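Local coordinates for protein cytochrome P450 RhF (PDB 6RO8) that probably acts as a heme-dependent monooxygenase, this chain being the cytochrome P450 heme domain of a longer protein that also carries flavin and 2Fe-2S reductase parts, at residues T81-A87 with W320-T326; Y105-M109 with E215-W221; H178-V182 with K238-Y242; D404-Q410 with A425-Q431. All coordinates share one frame; numbering follows the deposited sequence.

Contact 1 (T81-A87 with W320-T326); sequences TFSACNA and WRRQVTT. With HEM (protoporphyrin IX containing Fe), chain B; HIS (histidine), chain C.
S83 and Q323 form a hydrogen-bonded antiparallel pair, each backbone N giving to the other's O, with F82 and V324 as the adjacent non-hydrogen-bonded pair; T325 N continues the ladder to T81 O at 3.0 Å. On the F82 side, V324 CG2 comes to the edge of the phenyl ring, in its plane, 3.9 Å from CD1, and the two side chains point the same way. On the other side Q323 CB rests against C85 SG (3.7 Å). Beyond the strand the 81-87 chain turns; S83 OG, also hydrogen-bonded to D117, accepts from C85 N in an ST turn, and N86 ND2 makes a weak bond to R322 O. N86 O lies over the centre of one face of the R321 guanidinium, 3.2 Å from CZ, while R321 NH1 is hydrogen-bonded to E89 O and the Y63 hydroxyl. R322 folds at chi2 (-56°), which swings its guanidinium toward the heme: NH2 meets propionate O1A edge-on at 2.9 Å, nearly straight at 165°, and NH1 turns back to hydrogen-bond the backbone O of R321. A84 CB lies over one face of that guanidinium, toward its rim. W320 carries A87 O over one face and heme CMA over the opposite one, and its CH2 reaches the bound histidine. This is the P450 strand that follows the ExxR helix, supplying an arginine to a heme propionate and a wall to the pocket.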
# COMPACT_ATOMS: atom_id res chain seq x y z
N THR A 81 2.67 17.82 14.47
CA THR A 81 3.69 18.48 13.64
C THR A 81 3.65 17.98 12.20
O THR A 81 3.59 18.78 11.26
CB THR A 81 5.07 18.25 14.22
OG1 THR A 81 5.00 18.30 15.65
CG2 THR A 81 6.03 19.32 13.72
N PHE A 82 3.72 16.67 12.01
CA PHE A 82 3.77 16.06 10.68
C PHE A 82 2.42 15.42 10.41
O PHE A 82 2.12 14.34 10.92
CB PHE A 82 4.91 15.06 10.60
CG PHE A 82 6.16 15.56 11.20
CD1 PHE A 82 6.89 16.55 10.57
CD2 PHE A 82 6.59 15.09 12.42
CE1 PHE A 82 8.03 17.04 11.13
CE2 PHE A 82 7.73 15.58 12.99
CZ PHE A 82 8.46 16.56 12.33
N SER A 83 1.60 16.09 9.62
CA SER A 83 0.24 15.66 9.41
C SER A 83 0.10 14.87 8.12
O SER A 83 0.88 15.01 7.17
CB SER A 83 -0.72 16.85 9.39
OG SER A 83 -1.05 17.21 8.07
N ALA A 84 -0.94 14.05 8.09
CA ALA A 84 -1.22 13.13 7.01
C ALA A 84 -2.00 13.76 5.87
O ALA A 84 -2.39 13.04 4.95
CB ALA A 84 -2.00 11.93 7.56
N CYS A 85 -2.24 15.08 5.92
CA CYS A 85 -3.18 15.71 4.99
C CYS A 85 -2.81 15.46 3.54
O CYS A 85 -3.69 15.24 2.70
CB CYS A 85 -3.28 17.21 5.29
SG CYS A 85 -1.76 18.18 5.09
N ASN A 86 -1.52 15.40 3.24
CA ASN A 86 -1.09 15.16 1.87
C ASN A 86 -0.99 13.67 1.52
O ASN A 86 -0.57 13.37 0.40
CB ASN A 86 0.27 15.83 1.63
CG ASN A 86 1.37 15.24 2.49
OD1 ASN A 86 1.11 14.65 3.55
ND2 ASN A 86 2.60 15.35 2.02
N ALA A 87 -1.37 12.75 2.41
CA ALA A 87 -1.12 11.33 2.15
C ALA A 87 -1.81 10.84 0.88
O ALA A 87 -1.34 9.88 0.26
CB ALA A 87 -1.53 10.47 3.35
N TRP A 320 5.71 6.75 2.07
CA TRP A 320 4.49 7.44 2.45
C TRP A 320 4.84 8.91 2.73
O TRP A 320 6.01 9.31 2.73
CB TRP A 320 3.83 6.75 3.65
CG TRP A 320 2.33 6.81 3.65
CD1 TRP A 320 1.53 7.32 4.63
CD2 TRP A 320 1.45 6.33 2.62
NE1 TRP A 320 0.20 7.21 4.28
CE2 TRP A 320 0.12 6.61 3.05
CE3 TRP A 320 1.64 5.72 1.37
CZ2 TRP A 320 -1.00 6.28 2.29
CZ3 TRP A 320 0.52 5.41 0.61
CH2 TRP A 320 -0.79 5.68 1.08
N ARG A 321 3.82 9.74 2.95
CA ARG A 321 4.04 11.19 2.90
C ARG A 321 3.49 11.89 4.14
O ARG A 321 2.51 11.46 4.77
CB ARG A 321 3.41 11.78 1.66
CG ARG A 321 4.04 11.31 0.35
CD ARG A 321 3.35 11.98 -0.82
NE ARG A 321 2.05 11.38 -1.09
CZ ARG A 321 1.13 11.88 -1.92
NH1 ARG A 321 1.36 13.04 -2.58
NH2 ARG A 321 -0.01 11.20 -2.08
N ARG A 322 4.14 13.00 4.49
CA ARG A 322 3.70 13.86 5.57
C ARG A 322 3.83 15.30 5.12
O ARG A 322 4.61 15.62 4.21
CB ARG A 322 4.52 13.62 6.86
CG ARG A 322 4.16 12.35 7.60
CD ARG A 322 2.68 12.33 7.91
NE ARG A 322 2.31 11.21 8.79
CZ ARG A 322 1.66 10.13 8.38
NH1 ARG A 322 1.31 10.00 7.11
NH2 ARG A 322 1.34 9.18 9.25
N GLN A 323 3.07 16.19 5.76
CA GLN A 323 3.21 17.62 5.54
C GLN A 323 3.47 18.30 6.87
O GLN A 323 2.86 17.95 7.88
CB GLN A 323 1.98 18.24 4.89
CG GLN A 323 2.32 19.58 4.24
CD GLN A 323 1.20 20.15 3.41
OE1 GLN A 323 0.84 19.60 2.37
NE2 GLN A 323 0.66 21.28 3.85
N VAL A 324 4.37 19.27 6.85
CA VAL A 324 4.81 19.95 8.07
C VAL A 324 3.87 21.13 8.34
O VAL A 324 3.58 21.94 7.45
CB VAL A 324 6.27 20.39 7.93
CG1 VAL A 324 6.74 21.19 9.13
CG2 VAL A 324 7.16 19.16 7.70
N THR A 325 3.40 21.22 9.59
CA THR A 325 2.39 22.19 9.99
C THR A 325 2.95 23.35 10.79
O THR A 325 2.36 24.44 10.78
CB THR A 325 1.30 21.49 10.81
OG1 THR A 325 1.92 20.79 11.90
CG2 THR A 325 0.51 20.50 9.95
N THR A 326 4.05 23.15 11.51
CA THR A 326 4.80 24.24 12.13
C THR A 326 6.28 23.94 11.94
O THR A 326 6.66 22.79 11.74
CB THR A 326 4.49 24.39 13.63
OG1 THR A 326 5.19 25.53 14.16
CG2 THR A 326 4.89 23.13 14.37
CHA HEM B . -3.15 2.91 6.83
CHB HEM B . -0.07 0.04 4.38
CHC HEM B . -3.57 -3.27 3.67
CHD HEM B . -6.71 -0.16 5.69
C1A HEM B . -2.01 2.44 6.22
C2A HEM B . -0.72 3.11 6.14
C3A HEM B . 0.12 2.33 5.47
C4A HEM B . -0.59 1.12 5.08
CMA HEM B . 1.59 2.67 5.16
CAA HEM B . -0.37 4.50 6.73
CBA HEM B . 0.33 4.24 8.05
CGA HEM B . 0.65 5.53 8.77
O1A HEM B . 0.35 6.62 8.22
O2A HEM B . 1.20 5.45 9.89
C1B HEM B . -0.72 -1.13 4.06
C2B HEM B . -0.09 -2.32 3.53
C3B HEM B . -1.06 -3.24 3.31
C4B HEM B . -2.33 -2.65 3.71
CMB HEM B . 1.44 -2.44 3.27
CAB HEM B . -0.96 -4.69 2.78
CBB HEM B . 0.17 -5.37 2.62
C1C HEM B . -4.74 -2.72 4.15
C2C HEM B . -6.07 -3.31 4.13
C3C HEM B . -6.92 -2.42 4.70
C4C HEM B . -6.16 -1.27 5.10
CMC HEM B . -6.39 -4.70 3.55
CAC HEM B . -8.45 -2.48 4.97
CBC HEM B . -9.21 -3.50 4.59
C1D HEM B . -6.04 0.95 6.15
C2D HEM B . -6.65 2.08 6.80
C3D HEM B . -5.67 2.93 7.13
C4D HEM B . -4.40 2.36 6.69
CMD HEM B . -8.15 2.30 7.07
CAD HEM B . -5.90 4.29 7.82
CBD HEM B . -5.91 4.17 9.34
CGD HEM B . -5.67 5.54 9.94
O1D HEM B . -5.52 6.51 9.17
O2D HEM B . -5.60 5.67 11.19
NA HEM B . -1.89 1.24 5.55
NB HEM B . -2.08 -1.37 4.16
NC HEM B . -4.84 -1.48 4.75
ND HEM B . -4.67 1.14 6.11
FE HEM B . -3.39 -0.14 5.14
N HIS C . -3.73 3.19 -0.32
CA HIS C . -2.77 2.65 0.63
C HIS C . -2.97 1.15 0.83
O HIS C . -2.31 0.56 1.69
CB HIS C . -2.87 3.38 1.97
CG HIS C . -4.28 3.68 2.39
ND1 HIS C . -4.78 3.33 3.62
CD2 HIS C . -5.30 4.28 1.73
CE1 HIS C . -6.04 3.71 3.71
NE2 HIS C . -6.38 4.29 2.57
OXT HIS C . -3.77 0.53 0.14
O HOH W 1 1.07 9.19 -0.42
O HOH W 2 -3.87 1.06 3.24

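Contact 2 (Y105-M109 with E215-W221); sequences YKYGM and EGVGQFW
W221 and the chain from Y107 to M109 make the tight half of this contact. The indole, with CG anti to the backbone N (chi1 -177°), reaches out from the helix and lies flat under the loop: Y107 CA sits over the five-membered ring, a CH-pi contact 3.9 Å from its centroid, and G108 N stands over the same face. At the far end of the ring W221 CZ3 meets M109 CB at 3.8 Å. W221 CB lies at the edge of the Y107 ring, 3.4 Å from CD1, while Y107 CE1 lies 3.5 Å from V217 CG1. The two aromatic planes are inclined at 67°. H261, from helix 257-270, stacks on W221, and M265 of that helix touches Y107. Placed in the P450 fold, this is the loop between the B-prime and C helices packed on the G helix. The loop leaves helix 96-104 through a Schellman motif, with K106 as the C-prime residue at positive phi, and K106 itself turns its amine away to a salt bridge with E103. Toward the outside the packing gives way to polar chemistry. The Y105 ring lays one face on the helix backbone at G218 and Q219; G218 has no side chain to hold it off. The Y105 hydroxyl donates to the syn lone pair of E215 OE1 at 2.6 Å, ring and carboxylate turned almost perpendicular, 84° apart. Q219 NE2 reaches the same OE1 from its anti side, tilted out of the carboxylate plane, at 3.1 Å.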
# COMPACT_ATOMS: atom_id res chain seq x y z
N TYR A 105 -17.60 15.39 -13.12
CA TYR A 105 -18.05 14.38 -12.17
C TYR A 105 -18.26 14.94 -10.77
O TYR A 105 -18.52 14.16 -9.84
CB TYR A 105 -17.05 13.21 -12.15
CG TYR A 105 -17.04 12.45 -13.46
CD1 TYR A 105 -18.04 11.53 -13.75
CD2 TYR A 105 -16.07 12.69 -14.41
CE1 TYR A 105 -18.05 10.85 -14.96
CE2 TYR A 105 -16.07 12.02 -15.61
CZ TYR A 105 -17.06 11.10 -15.88
OH TYR A 105 -17.07 10.43 -17.09
N LYS A 106 -18.17 16.26 -10.60
CA LYS A 106 -18.22 16.91 -9.28
C LYS A 106 -17.38 16.14 -8.27
O LYS A 106 -17.83 15.79 -7.18
CB LYS A 106 -19.66 17.08 -8.79
CG LYS A 106 -20.53 17.98 -9.66
CD LYS A 106 -20.14 19.46 -9.58
CE LYS A 106 -20.81 20.31 -10.67
NZ LYS A 106 -19.87 21.20 -11.42
N TYR A 107 -16.14 15.86 -8.65
CA TYR A 107 -15.24 15.06 -7.83
C TYR A 107 -14.94 15.77 -6.52
O TYR A 107 -14.55 16.94 -6.52
CB TYR A 107 -13.96 14.79 -8.62
CG TYR A 107 -12.89 13.97 -7.95
CD1 TYR A 107 -13.00 12.58 -7.86
CD2 TYR A 107 -11.72 14.57 -7.50
CE1 TYR A 107 -11.98 11.81 -7.28
CE2 TYR A 107 -10.70 13.82 -6.92
CZ TYR A 107 -10.83 12.44 -6.82
OH TYR A 107 -9.81 11.71 -6.24
N GLY A 108 -15.12 15.07 -5.41
CA GLY A 108 -15.06 15.74 -4.13
C GLY A 108 -14.25 15.01 -3.09
O GLY A 108 -14.57 15.04 -1.90
N MET A 109 -13.19 14.34 -3.53
CA MET A 109 -12.38 13.56 -2.60
C MET A 109 -11.69 14.48 -1.61
O MET A 109 -10.94 15.36 -2.02
CB MET A 109 -11.35 12.75 -3.37
CG MET A 109 -10.36 12.08 -2.50
SD MET A 109 -10.93 10.47 -2.02
CE MET A 109 -10.06 10.33 -0.47
N GLU A 215 -10.70 11.03 -16.48
CA GLU A 215 -11.95 10.32 -16.73
C GLU A 215 -12.11 9.12 -15.80
O GLU A 215 -13.12 8.98 -15.11
CB GLU A 215 -12.01 9.87 -18.19
CG GLU A 215 -12.68 10.88 -19.11
CD GLU A 215 -14.15 11.06 -18.79
OE1 GLU A 215 -14.72 10.19 -18.09
OE2 GLU A 215 -14.74 12.07 -19.22
N GLY A 216 -11.08 8.25 -15.74
CA GLY A 216 -11.16 7.08 -14.88
C GLY A 216 -11.39 7.44 -13.43
O GLY A 216 -12.26 6.87 -12.76
N VAL A 217 -10.61 8.39 -12.91
CA VAL A 217 -10.79 8.85 -11.54
C VAL A 217 -12.19 9.43 -11.35
O VAL A 217 -12.87 9.14 -10.35
CB VAL A 217 -9.68 9.87 -11.19
CG1 VAL A 217 -10.02 10.65 -9.93
CG2 VAL A 217 -8.35 9.16 -11.05
N GLY A 218 -12.65 10.25 -12.30
CA GLY A 218 -13.97 10.84 -12.17
C GLY A 218 -15.06 9.78 -12.12
O GLY A 218 -15.93 9.81 -11.24
N GLN A 219 -15.03 8.84 -13.06
CA GLN A 219 -16.01 7.76 -13.05
C GLN A 219 -15.95 6.97 -11.76
O GLN A 219 -16.99 6.66 -11.16
CB GLN A 219 -15.79 6.86 -14.25
CG GLN A 219 -15.89 7.58 -15.58
CD GLN A 219 -15.58 6.66 -16.73
OE1 GLN A 219 -15.42 5.45 -16.54
NE2 GLN A 219 -15.48 7.22 -17.93
N PHE A 220 -14.74 6.63 -11.31
CA PHE A 220 -14.54 6.00 -10.01
C PHE A 220 -15.31 6.74 -8.91
O PHE A 220 -16.03 6.12 -8.12
CB PHE A 220 -13.04 5.97 -9.69
CG PHE A 220 -12.66 4.99 -8.62
CD1 PHE A 220 -13.60 4.13 -8.06
CD2 PHE A 220 -11.34 4.93 -8.17
CE1 PHE A 220 -13.23 3.24 -7.07
CE2 PHE A 220 -10.97 4.05 -7.20
CZ PHE A 220 -11.92 3.20 -6.65
N TRP A 221 -15.17 8.06 -8.85
CA TRP A 221 -15.93 8.85 -7.89
C TRP A 221 -17.43 8.66 -8.09
O TRP A 221 -18.17 8.41 -7.13
CB TRP A 221 -15.57 10.33 -8.02
CG TRP A 221 -16.25 11.20 -7.01
CD1 TRP A 221 -17.34 12.00 -7.21
CD2 TRP A 221 -15.89 11.36 -5.64
NE1 TRP A 221 -17.68 12.64 -6.05
CE2 TRP A 221 -16.81 12.27 -5.06
CE3 TRP A 221 -14.88 10.82 -4.83
CZ2 TRP A 221 -16.75 12.65 -3.73
CZ3 TRP A 221 -14.82 11.20 -3.51
CH2 TRP A 221 -15.75 12.10 -2.97

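Contact 3 (H178-V182 with K238-Y242); sequences HFLGV and KGWMY
F179 and W240 meet where the end of helix 170-179 runs into the start of helix 240-250, a mostly apolar helix-end packing contact with one backbone hydrogen bond at its centre. That bond runs from W240 N to F179 O, 2.9 Å long and 162° at the hydrogen, the donor lying in the carbonyl plane on a lone pair; it joins the first residue of helix 240-250 to the last of helix 170-179. G239 is the N-cap residue, and its CA comes within 3.3 Å of the same F179 O. Beside it the backbones draw together, G181 CA and G239 CA being 3.9 Å apart, since neither residue brings a side chain between the chains. On one flank F179 CE2 touches W240 CE3 at 3.8 Å, the ring planes inclined at 47°. L180 CD2 arrives at the edge of the indole, near its plane, and also lies alongside M241 CG at 3.9 Å; the bends of M241 at chi2 and chi3 carry its far end away. On the other flank the Y242 ring passes the G181 backbone, CE2 lying 3.2 Å from G181 O. F132 packs edge-to-face on W240, whose NE1 gives a weak bond to M129 O, and I267 of helix 257-270 closes over L180 and W240. Both F179 and W240 touch the heme, so this junction of the P450 E and H helices helps line the heme pocket.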
# COMPACT_ATOMS: atom_id res chain seq x y z
N HIS A 178 -15.93 -8.16 -0.00
CA HIS A 178 -16.70 -8.89 1.00
C HIS A 178 -16.53 -8.29 2.39
O HIS A 178 -17.50 -8.19 3.14
CB HIS A 178 -16.30 -10.36 0.99
CG HIS A 178 -17.24 -11.24 1.75
ND1 HIS A 178 -18.51 -11.52 1.32
CD2 HIS A 178 -17.09 -11.89 2.93
CE1 HIS A 178 -19.11 -12.31 2.19
NE2 HIS A 178 -18.27 -12.55 3.18
N PHE A 179 -15.31 -7.90 2.74
CA PHE A 179 -15.09 -7.22 4.02
C PHE A 179 -15.90 -5.92 4.09
O PHE A 179 -16.58 -5.66 5.08
CB PHE A 179 -13.60 -6.95 4.21
CG PHE A 179 -13.28 -6.24 5.49
CD1 PHE A 179 -13.33 -6.91 6.71
CD2 PHE A 179 -12.91 -4.90 5.48
CE1 PHE A 179 -13.01 -6.25 7.90
CE2 PHE A 179 -12.61 -4.24 6.65
CZ PHE A 179 -12.66 -4.92 7.87
N LEU A 180 -15.80 -5.09 3.05
CA LEU A 180 -16.70 -3.96 2.93
C LEU A 180 -18.10 -4.49 2.62
O LEU A 180 -18.31 -5.69 2.44
CB LEU A 180 -16.20 -3.01 1.85
CG LEU A 180 -14.72 -2.62 2.01
CD1 LEU A 180 -14.13 -2.00 0.75
CD2 LEU A 180 -14.54 -1.68 3.18
N GLY A 181 -19.08 -3.63 2.60
CA GLY A 181 -20.34 -4.26 2.26
C GLY A 181 -20.70 -4.16 0.79
O GLY A 181 -21.87 -3.93 0.45
N VAL A 182 -19.72 -4.32 -0.09
CA VAL A 182 -19.78 -3.79 -1.45
C VAL A 182 -20.01 -4.95 -2.42
O VAL A 182 -19.20 -5.88 -2.47
CB VAL A 182 -18.50 -3.03 -1.82
CG1 VAL A 182 -18.51 -2.65 -3.29
CG2 VAL A 182 -18.35 -1.79 -0.94
N LYS A 238 -24.36 -5.95 6.05
CA LYS A 238 -23.18 -6.15 6.88
C LYS A 238 -21.94 -5.91 6.03
O LYS A 238 -21.90 -6.26 4.84
CB LYS A 238 -23.17 -7.54 7.52
CG LYS A 238 -21.98 -7.80 8.48
CD LYS A 238 -22.03 -9.20 9.15
CE LYS A 238 -20.82 -9.44 10.08
NZ LYS A 238 -20.90 -10.82 10.73
N GLY A 239 -20.93 -5.30 6.64
CA GLY A 239 -19.66 -4.97 6.02
C GLY A 239 -19.17 -3.67 6.61
O GLY A 239 -19.93 -2.88 7.17
N TRP A 240 -17.87 -3.43 6.47
CA TRP A 240 -17.30 -2.25 7.12
C TRP A 240 -17.95 -0.95 6.63
O TRP A 240 -18.16 -0.02 7.42
CB TRP A 240 -15.80 -2.21 6.87
CG TRP A 240 -15.12 -1.29 7.79
CD1 TRP A 240 -15.49 -0.96 9.07
CD2 TRP A 240 -13.92 -0.57 7.53
NE1 TRP A 240 -14.59 -0.08 9.62
CE2 TRP A 240 -13.62 0.18 8.68
CE3 TRP A 240 -13.08 -0.48 6.42
CZ2 TRP A 240 -12.49 0.99 8.76
CZ3 TRP A 240 -11.98 0.34 6.49
CH2 TRP A 240 -11.68 1.06 7.65
N MET A 241 -18.28 -0.86 5.34
CA MET A 241 -18.90 0.36 4.85
C MET A 241 -20.29 0.56 5.45
O MET A 241 -20.68 1.69 5.77
CB MET A 241 -18.95 0.36 3.32
CG MET A 241 -17.62 0.63 2.64
SD MET A 241 -16.83 2.13 3.29
CE MET A 241 -18.14 3.35 3.09
N TYR A 242 -21.04 -0.53 5.64
CA TYR A 242 -22.31 -0.44 6.36
C TYR A 242 -22.11 0.04 7.79
O TYR A 242 -22.98 0.74 8.34
CB TYR A 242 -23.02 -1.78 6.37
CG TYR A 242 -23.61 -2.14 5.04
CD1 TYR A 242 -24.69 -1.43 4.50
CD2 TYR A 242 -23.08 -3.19 4.30
CE1 TYR A 242 -25.23 -1.76 3.26
CE2 TYR A 242 -23.60 -3.53 3.07
CZ TYR A 242 -24.68 -2.82 2.55
OH TYR A 242 -25.17 -3.18 1.32

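Contact 4 (D404-Q410 with A425-Q431); sequences DLKLCEQ and ALWTEWQ
Q410 reaches across with its amide and grips the backbone of W427 at both ends. OE1 takes W427 N in the carbonyl plane, on a lone pair, at 2.6 Å, while NE2 gives to W427 O at 2.8 Å and to C408 O of its own segment, somewhat out of the amide plane in each case. CG sits between the backbone N and the carbonyl carbon (chi1 67°) and the chain is then extended, which carries the amide over to the partner strand. W427 O is held by two donors, since C408 N also gives to it at 3.0 Å. Next in the ladder K406 and E429 form the hydrogen-bonded antiparallel pair; K406 O accepts both E429 N and T428 OG1, which comes in well above the carbonyl plane at 3.2 Å. At the other end a weak bond joins D404 OD2 to Q431 N, the last modelled residue. The side-chain packing lies to either side. C408 SG rests against E429 CG (3.7 Å), beside the K406 CG to E429 CG contact, whose charged ends do not touch. L407 CD2 meets L426 CD1 at 3.8 Å on the side bearing T428, and L405 CD1 lies 4.0 Å from W430 CE3, the ring itself being tied by NE1 to I156 O. L287 and L283 of helix 273-288 pack behind the leucines. Strand 160-162 pairs on the far edge of 427-429, completing the three-stranded antiparallel sheet familiar as beta-3 of the P450 fold.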
# COMPACT_ATOMS: atom_id res chain seq x y z
N ASP A 404 7.54 -27.92 -5.39
CA ASP A 404 8.57 -27.67 -6.39
C ASP A 404 8.36 -26.36 -7.15
O ASP A 404 9.04 -26.13 -8.15
CB ASP A 404 8.67 -28.85 -7.37
CG ASP A 404 7.46 -28.98 -8.29
OD1 ASP A 404 6.32 -28.80 -7.82
OD2 ASP A 404 7.65 -29.28 -9.49
N LEU A 405 7.44 -25.52 -6.69
CA LEU A 405 7.22 -24.21 -7.28
C LEU A 405 8.53 -23.45 -7.42
O LEU A 405 9.31 -23.36 -6.46
CB LEU A 405 6.26 -23.41 -6.41
CG LEU A 405 5.56 -22.28 -7.14
CD1 LEU A 405 4.76 -23.02 -8.12
CD2 LEU A 405 4.67 -21.50 -6.21
N LYS A 406 8.77 -22.88 -8.61
CA LYS A 406 9.94 -22.05 -8.85
C LYS A 406 9.57 -20.90 -9.78
O LYS A 406 8.64 -21.01 -10.59
CB LYS A 406 11.12 -22.83 -9.46
CG LYS A 406 10.82 -23.71 -10.68
CD LYS A 406 11.78 -24.90 -10.72
CE LYS A 406 11.18 -26.13 -10.10
NZ LYS A 406 12.14 -27.08 -9.51
N LEU A 407 10.31 -19.80 -9.68
CA LEU A 407 10.13 -18.70 -10.61
C LEU A 407 10.64 -19.09 -11.99
O LEU A 407 11.67 -19.75 -12.12
CB LEU A 407 10.87 -17.46 -10.11
CG LEU A 407 10.31 -16.76 -8.87
CD1 LEU A 407 11.38 -15.86 -8.22
CD2 LEU A 407 9.04 -15.96 -9.21
N CYS A 408 9.90 -18.71 -13.03
CA CYS A 408 10.46 -18.77 -14.37
C CYS A 408 11.42 -17.61 -14.61
O CYS A 408 11.35 -16.57 -13.95
CB CYS A 408 9.38 -18.73 -15.45
SG CYS A 408 7.96 -19.85 -15.31
N GLU A 409 12.34 -17.79 -15.56
CA GLU A 409 13.12 -16.67 -16.06
C GLU A 409 12.17 -15.66 -16.68
O GLU A 409 11.33 -16.02 -17.51
CB GLU A 409 14.14 -17.13 -17.09
CG GLU A 409 15.07 -18.20 -16.56
CD GLU A 409 16.03 -18.71 -17.61
OE1 GLU A 409 16.09 -18.11 -18.71
OE2 GLU A 409 16.71 -19.73 -17.36
N GLN A 410 12.27 -14.41 -16.25
CA GLN A 410 11.35 -13.39 -16.73
C GLN A 410 11.93 -12.03 -16.40
O GLN A 410 12.73 -11.88 -15.47
CB GLN A 410 9.96 -13.54 -16.11
CG GLN A 410 9.93 -13.27 -14.60
CD GLN A 410 8.82 -14.01 -13.88
OE1 GLN A 410 7.66 -13.59 -13.90
NE2 GLN A 410 9.18 -15.11 -13.21
N ALA A 425 3.61 -9.09 -13.30
CA ALA A 425 3.44 -10.51 -13.51
C ALA A 425 4.35 -11.28 -12.55
O ALA A 425 5.36 -10.75 -12.06
CB ALA A 425 3.76 -10.90 -14.96
N LEU A 426 3.97 -12.53 -12.27
CA LEU A 426 4.77 -13.45 -11.45
C LEU A 426 4.73 -14.82 -12.13
O LEU A 426 3.94 -15.70 -11.76
CB LEU A 426 4.27 -13.50 -10.01
CG LEU A 426 5.27 -14.06 -8.99
CD1 LEU A 426 6.50 -13.15 -8.85
CD2 LEU A 426 4.63 -14.32 -7.63
N TRP A 427 5.58 -15.01 -13.13
CA TRP A 427 5.57 -16.25 -13.91
C TRP A 427 6.34 -17.36 -13.18
O TRP A 427 7.42 -17.15 -12.63
CB TRP A 427 6.14 -16.01 -15.31
CG TRP A 427 5.07 -15.53 -16.23
CD1 TRP A 427 4.89 -14.26 -16.69
CD2 TRP A 427 4.00 -16.31 -16.78
NE1 TRP A 427 3.78 -14.20 -17.50
CE2 TRP A 427 3.22 -15.45 -17.58
CE3 TRP A 427 3.64 -17.65 -16.69
CZ2 TRP A 427 2.10 -15.89 -18.26
CZ3 TRP A 427 2.52 -18.09 -17.37
CH2 TRP A 427 1.76 -17.21 -18.15
N THR A 428 5.77 -18.56 -13.21
CA THR A 428 6.10 -19.57 -12.22
C THR A 428 5.73 -20.94 -12.77
O THR A 428 4.77 -21.07 -13.54
CB THR A 428 5.36 -19.25 -10.92
OG1 THR A 428 5.55 -20.30 -9.98
CG2 THR A 428 3.91 -19.10 -11.19
N GLU A 429 6.50 -21.96 -12.39
CA GLU A 429 6.39 -23.27 -13.02
C GLU A 429 6.62 -24.39 -12.01
O GLU A 429 7.18 -24.18 -10.93
CB GLU A 429 7.40 -23.43 -14.15
CG GLU A 429 8.83 -23.14 -13.75
CD GLU A 429 9.79 -23.23 -14.92
OE1 GLU A 429 9.31 -23.40 -16.06
OE2 GLU A 429 11.02 -23.14 -14.70
N TRP A 430 6.20 -25.60 -12.39
CA TRP A 430 6.30 -26.79 -11.53
C TRP A 430 6.02 -28.05 -12.35
O TRP A 430 5.97 -28.02 -13.58
CB TRP A 430 5.35 -26.68 -10.35
CG TRP A 430 3.86 -26.69 -10.69
CD1 TRP A 430 2.97 -27.71 -10.48
CD2 TRP A 430 3.08 -25.61 -11.25
NE1 TRP A 430 1.71 -27.34 -10.87
CE2 TRP A 430 1.75 -26.06 -11.36
CE3 TRP A 430 3.39 -24.32 -11.67
CZ2 TRP A 430 0.72 -25.26 -11.86
CZ3 TRP A 430 2.37 -23.52 -12.19
CH2 TRP A 430 1.06 -24.00 -12.28
N GLN A 431 5.82 -29.17 -11.64
CA GLN A 431 5.49 -30.47 -12.24
C GLN A 431 4.19 -30.44 -13.05
O GLN A 431 3.14 -30.88 -12.57
CB GLN A 431 5.37 -31.54 -11.15
CG GLN A 431 5.08 -32.94 -11.71
CD GLN A 431 4.02 -33.69 -10.91
OE1 GLN A 431 4.34 -34.49 -10.02
NE2 GLN A 431 2.75 -33.43 -11.22

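In the fold
Contact 1 is the most buried of the four, and contact 4 is the most peripheral, its centre about 25 Å from the centre of the chain and on the opposite side of it from contact 1. Contacts 1 and 4 are antiparallel strand pairings held by backbone ladders, but contact 1 sends charge inward to a heme propionate whereas contact 4 uses an amide to extend its ladder away from the annotated sites. Contacts 2 and 3 are helix-and-loop packing, largely aromatic, and stand on successive helices, 207-233 and 240-250, both covered by helix 257-270. Contact 3 reaches the heme directly; contact 2 comes near the bound histidine through M109, about 8 Å away between side chain and ligand.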